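Side-chain contacts in C2 toxin component I (Clostridium botulinum, PDB 2J3X), which probably transfers ADP-ribose from NAD to actin inside host cells, acting as the enzymatic half of the binary C2 toxin: residues 31-34 with 35-39; 234-237 with 238-242. The protein carries 2 engineered substitutions. All coordinates share one frame; numbering follows the deposited sequence.

Interaction 1: residues 31-34 with 35-39; sequences TKLN and NLEEV. With SO4 (sulfate ion), chain S.
From Asn34 the chain passes from an extended backbone (Asn34 psi 169°) into helix 35-42, whose backbone bond from Glu38 N to Asn34 O is 2.9 Å. Asn34, the N-cap residue, forms a capping box with Glu37. Its CG stands between its own backbone N and carbonyl carbon, which brings the amide over the first turn, and OD1 accepts from Glu37 N at 2.9 Å, nearly straight on along the C=O bond. Glu37 returns the bond: OE1 takes Asn34 N at 3.0 Å. The donor does not lie in the carboxylate plane but reaches OE1 from above it, 40° out. The two side chains cross at roughly a right angle, yet their flat ends lie face to face, with amide and carboxylate planes 18° apart and Asn34 CG 3.5 Å from Glu37 CD. The two reciprocal bonds and the stack limit the rotation of both groups, and a salt bridge from Lys91 to OE1 of the buried Glu37 adds to the hold on the carboxylate. OE2 sits close to Glu87 OE2; in this structure, determined at pH 3.0, a proton on one of the two acids could ease that approach. Behind the cap, Leu33 packs through CB against Glu38 CG at 3.7 Å, and its side chain also touches Ala88 of helix 77-90. A sulfate, probably from the crystallisation liquor, occupies the helix start, where Asn35 N points outward and the positive end of the helix dipole would probably favour an anion. Its O3 accepts from Asn35 N at 2.6 Å on a bent path, while O4 receives only a weak bond from the same nitrogen, at 3.4 Å.

Interaction 2: residues 234-237 with 238-242; sequences YGDY and ISKLS
Tyr237 and Leu241 pack together where the loop between helices 227-234 and 243-254 passes through consecutive turns: a type I beta turn from Tyr234 to Tyr237, then a bond from Lys240 N to Tyr237 O at 2.9 Å. Followed outward, Tyr237 begins with CB lying 3.2 Å from Ile238 N. CG, set anti to the backbone N (chi1 177°), stays beside the same amide. Beyond it, one face of the ring is covered by Leu241 CG. The two methyls divide the far part of the ring: CD1 reaches CE2 and CD2 sits 3.9 Å from CZ. At the tip, OH touches CD2 and forms a hydrogen bond with the carbonyl O of Ala285, so this buried hydroxyl is satisfied by helix 273-286. On the polar side, Asp236 O accepts Ser239 OG at 2.6 Å, the donor tilted 18° from the carbonyl plane, and gains a weak second bond from Lys240 N. The aliphatic chain of Lys240 runs past Asp236, its CE 3.6 Å from OD2, but it bends at its last torsion and NZ remains 4.6 Å from that oxygen. Asp236 OD1 makes its salt bridge with Lys289 instead. The chemistry thus divides: backbone amides and carbonyls, with the hydroxyl of Ser239, hold the turns, the tyrosine-leucine pair supplies apolar packing, and the ammonium group of Lys240 probably adds a diffuse attraction to the carboxylate.

In the fold
Interaction 1 and interaction 2 do not touch: their centres are 49 Å apart and their nearest atoms about 36 Å. Each lies far out on the molecule, with centres 29 Å and 31 Å from that of the chain. They fall in different ADP-ribosyltransferase exoenzyme ranges, 31-39 in the first and 234-242 in the second. In actin-modifying binary toxins the second of two such related domains typically carries the transferase activity, and the first serves transport-component binding. Both contacts lie where one helix gives way to the next: a capping box starts the helix in 31-39, while 234-242 runs through successive turns before Ser242 caps helix 243-254. The sulfate belongs to interaction 1.

Interaction 1: residues 31-34 with 35-39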
# COMPACT_ATOMS: atom_id res chain seq x y z
N THR A 31 -4.47 -30.44 8.52
CA THR A 31 -5.39 -31.07 9.50
C THR A 31 -6.43 -30.10 10.06
O THR A 31 -7.42 -30.53 10.65
CB THR A 31 -4.69 -31.78 10.65
OG1 THR A 31 -4.07 -30.83 11.53
CG2 THR A 31 -3.61 -32.73 10.08
N LYS A 32 -6.20 -28.79 9.86
CA LYS A 32 -7.08 -27.80 10.44
C LYS A 32 -8.01 -27.21 9.38
O LYS A 32 -8.82 -26.33 9.70
CB LYS A 32 -6.26 -26.66 11.06
CG LYS A 32 -5.30 -27.10 12.20
CD LYS A 32 -4.40 -25.94 12.56
CE LYS A 32 -3.03 -26.34 13.04
NZ LYS A 32 -2.50 -25.16 13.77
N LEU A 33 -7.87 -27.68 8.13
CA LEU A 33 -8.63 -27.04 7.03
C LEU A 33 -9.79 -27.88 6.53
O LEU A 33 -9.75 -29.11 6.58
CB LEU A 33 -7.69 -26.73 5.85
CG LEU A 33 -6.43 -25.95 6.24
CD1 LEU A 33 -5.68 -25.59 4.97
CD2 LEU A 33 -6.84 -24.71 7.01
N ASN A 34 -10.79 -27.19 5.96
CA ASN A 34 -11.89 -27.86 5.29
C ASN A 34 -11.50 -28.04 3.82
O ASN A 34 -10.47 -27.48 3.39
CB ASN A 34 -13.19 -27.09 5.56
CG ASN A 34 -13.23 -25.71 4.90
OD1 ASN A 34 -12.66 -25.51 3.84
ND2 ASN A 34 -13.98 -24.78 5.49
N ASN A 35 -12.28 -28.82 3.07
CA ASN A 35 -11.95 -29.16 1.68
C ASN A 35 -11.77 -27.93 0.79
O ASN A 35 -10.83 -27.87 0.00
CB ASN A 35 -13.05 -30.07 1.08
CG ASN A 35 -12.77 -30.46 -0.39
OD1 ASN A 35 -11.72 -31.00 -0.72
ND2 ASN A 35 -13.74 -30.20 -1.25
N LEU A 36 -12.69 -26.98 0.90
CA LEU A 36 -12.57 -25.75 0.04
C LEU A 36 -11.30 -24.94 0.34
O LEU A 36 -10.63 -24.46 -0.58
CB LEU A 36 -13.81 -24.89 0.12
CG LEU A 36 -14.97 -25.62 -0.59
CD1 LEU A 36 -16.23 -24.84 -0.30
CD2 LEU A 36 -14.73 -25.80 -2.12
N GLU A 37 -10.97 -24.81 1.62
CA GLU A 37 -9.70 -24.17 2.00
C GLU A 37 -8.50 -24.91 1.45
O GLU A 37 -7.53 -24.31 0.96
CB GLU A 37 -9.57 -24.13 3.51
CG GLU A 37 -10.46 -23.01 4.12
CD GLU A 37 -10.83 -23.24 5.56
OE1 GLU A 37 -10.41 -24.25 6.14
OE2 GLU A 37 -11.61 -22.43 6.09
N GLU A 38 -8.52 -26.23 1.57
CA GLU A 38 -7.44 -27.03 0.98
C GLU A 38 -7.33 -26.86 -0.53
O GLU A 38 -6.23 -26.74 -1.05
CB GLU A 38 -7.62 -28.53 1.31
CG GLU A 38 -7.43 -28.83 2.79
CD GLU A 38 -7.23 -30.34 3.08
OE1 GLU A 38 -6.99 -31.10 2.12
OE2 GLU A 38 -7.30 -30.74 4.26
N VAL A 39 -8.46 -26.85 -1.22
CA VAL A 39 -8.47 -26.69 -2.67
C VAL A 39 -7.86 -25.33 -2.99
O VAL A 39 -6.98 -25.22 -3.84
CB VAL A 39 -9.88 -26.82 -3.26
CG1 VAL A 39 -9.90 -26.42 -4.75
CG2 VAL A 39 -10.40 -28.24 -3.05
S SO4 S . -14.84 -30.48 4.93
O1 SO4 S . -15.67 -31.64 4.57
O2 SO4 S . -14.83 -30.29 6.38
O3 SO4 S . -13.47 -30.70 4.46
O4 SO4 S . -15.41 -29.30 4.31

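Interaction 2: residues 234-237 with 238-242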
# COMPACT_ATOMS: atom_id res chain seq x y z
N TYR A 234 -11.93 11.69 16.91
CA TYR A 234 -12.55 13.00 16.64
C TYR A 234 -13.96 13.11 17.19
O TYR A 234 -14.70 14.05 16.85
CB TYR A 234 -12.52 13.31 15.11
CG TYR A 234 -11.08 13.61 14.70
CD1 TYR A 234 -10.59 14.94 14.75
CD2 TYR A 234 -10.16 12.55 14.37
CE1 TYR A 234 -9.24 15.20 14.47
CE2 TYR A 234 -8.85 12.82 14.09
CZ TYR A 234 -8.41 14.12 14.11
OH TYR A 234 -7.09 14.41 13.87
N GLY A 235 -14.35 12.17 18.06
CA GLY A 235 -15.63 12.32 18.76
C GLY A 235 -15.78 13.67 19.44
O GLY A 235 -16.82 14.33 19.28
N ASP A 236 -14.75 14.09 20.19
CA ASP A 236 -14.82 15.35 20.93
C ASP A 236 -14.36 16.55 20.13
O ASP A 236 -14.21 17.64 20.68
CB ASP A 236 -14.13 15.26 22.30
CG ASP A 236 -12.62 15.13 22.20
OD1 ASP A 236 -12.11 15.10 21.09
OD2 ASP A 236 -11.97 15.04 23.29
N TYR A 237 -14.16 16.38 18.83
CA TYR A 237 -13.55 17.42 18.01
C TYR A 237 -14.40 18.72 18.01
O TYR A 237 -13.86 19.80 18.29
CB TYR A 237 -13.32 16.90 16.58
CG TYR A 237 -12.75 17.93 15.64
CD1 TYR A 237 -11.49 18.48 15.90
CD2 TYR A 237 -13.41 18.28 14.46
CE1 TYR A 237 -10.92 19.43 15.03
CE2 TYR A 237 -12.85 19.24 13.60
CZ TYR A 237 -11.62 19.78 13.89
OH TYR A 237 -11.04 20.70 13.04
N ILE A 238 -15.71 18.63 17.74
CA ILE A 238 -16.52 19.85 17.72
C ILE A 238 -16.53 20.55 19.09
O ILE A 238 -16.47 21.80 19.15
CB ILE A 238 -17.93 19.58 17.13
CG1 ILE A 238 -17.75 19.26 15.63
CG2 ILE A 238 -18.92 20.79 17.33
CD1 ILE A 238 -19.07 18.82 14.93
N SER A 239 -16.55 19.76 20.18
CA SER A 239 -16.54 20.33 21.53
C SER A 239 -15.28 21.18 21.72
O SER A 239 -15.27 22.02 22.61
CB SER A 239 -16.58 19.21 22.59
OG SER A 239 -15.27 18.67 22.82
N LYS A 240 -14.24 20.95 20.92
CA LYS A 240 -12.97 21.71 21.11
C LYS A 240 -12.84 22.97 20.26
O LYS A 240 -11.86 23.75 20.45
CB LYS A 240 -11.76 20.84 20.79
CG LYS A 240 -11.55 19.70 21.84
CD LYS A 240 -10.36 18.84 21.49
CE LYS A 240 -9.98 17.93 22.62
NZ LYS A 240 -9.18 18.69 23.67
N LEU A 241 -13.77 23.17 19.35
CA LEU A 241 -13.71 24.28 18.38
C LEU A 241 -14.42 25.52 18.97
O LEU A 241 -15.43 25.38 19.66
CB LEU A 241 -14.44 23.89 17.10
CG LEU A 241 -13.82 22.78 16.23
CD1 LEU A 241 -14.56 22.64 14.90
CD2 LEU A 241 -12.32 22.99 16.02
N SER A 242 -13.89 26.71 18.69
CA SER A 242 -14.62 27.92 19.06
C SER A 242 -15.82 28.05 18.15
O SER A 242 -15.92 27.40 17.07
CB SER A 242 -13.70 29.15 18.89
OG SER A 242 -13.45 29.37 17.50
O HOH W 1 -17.05 15.67 16.71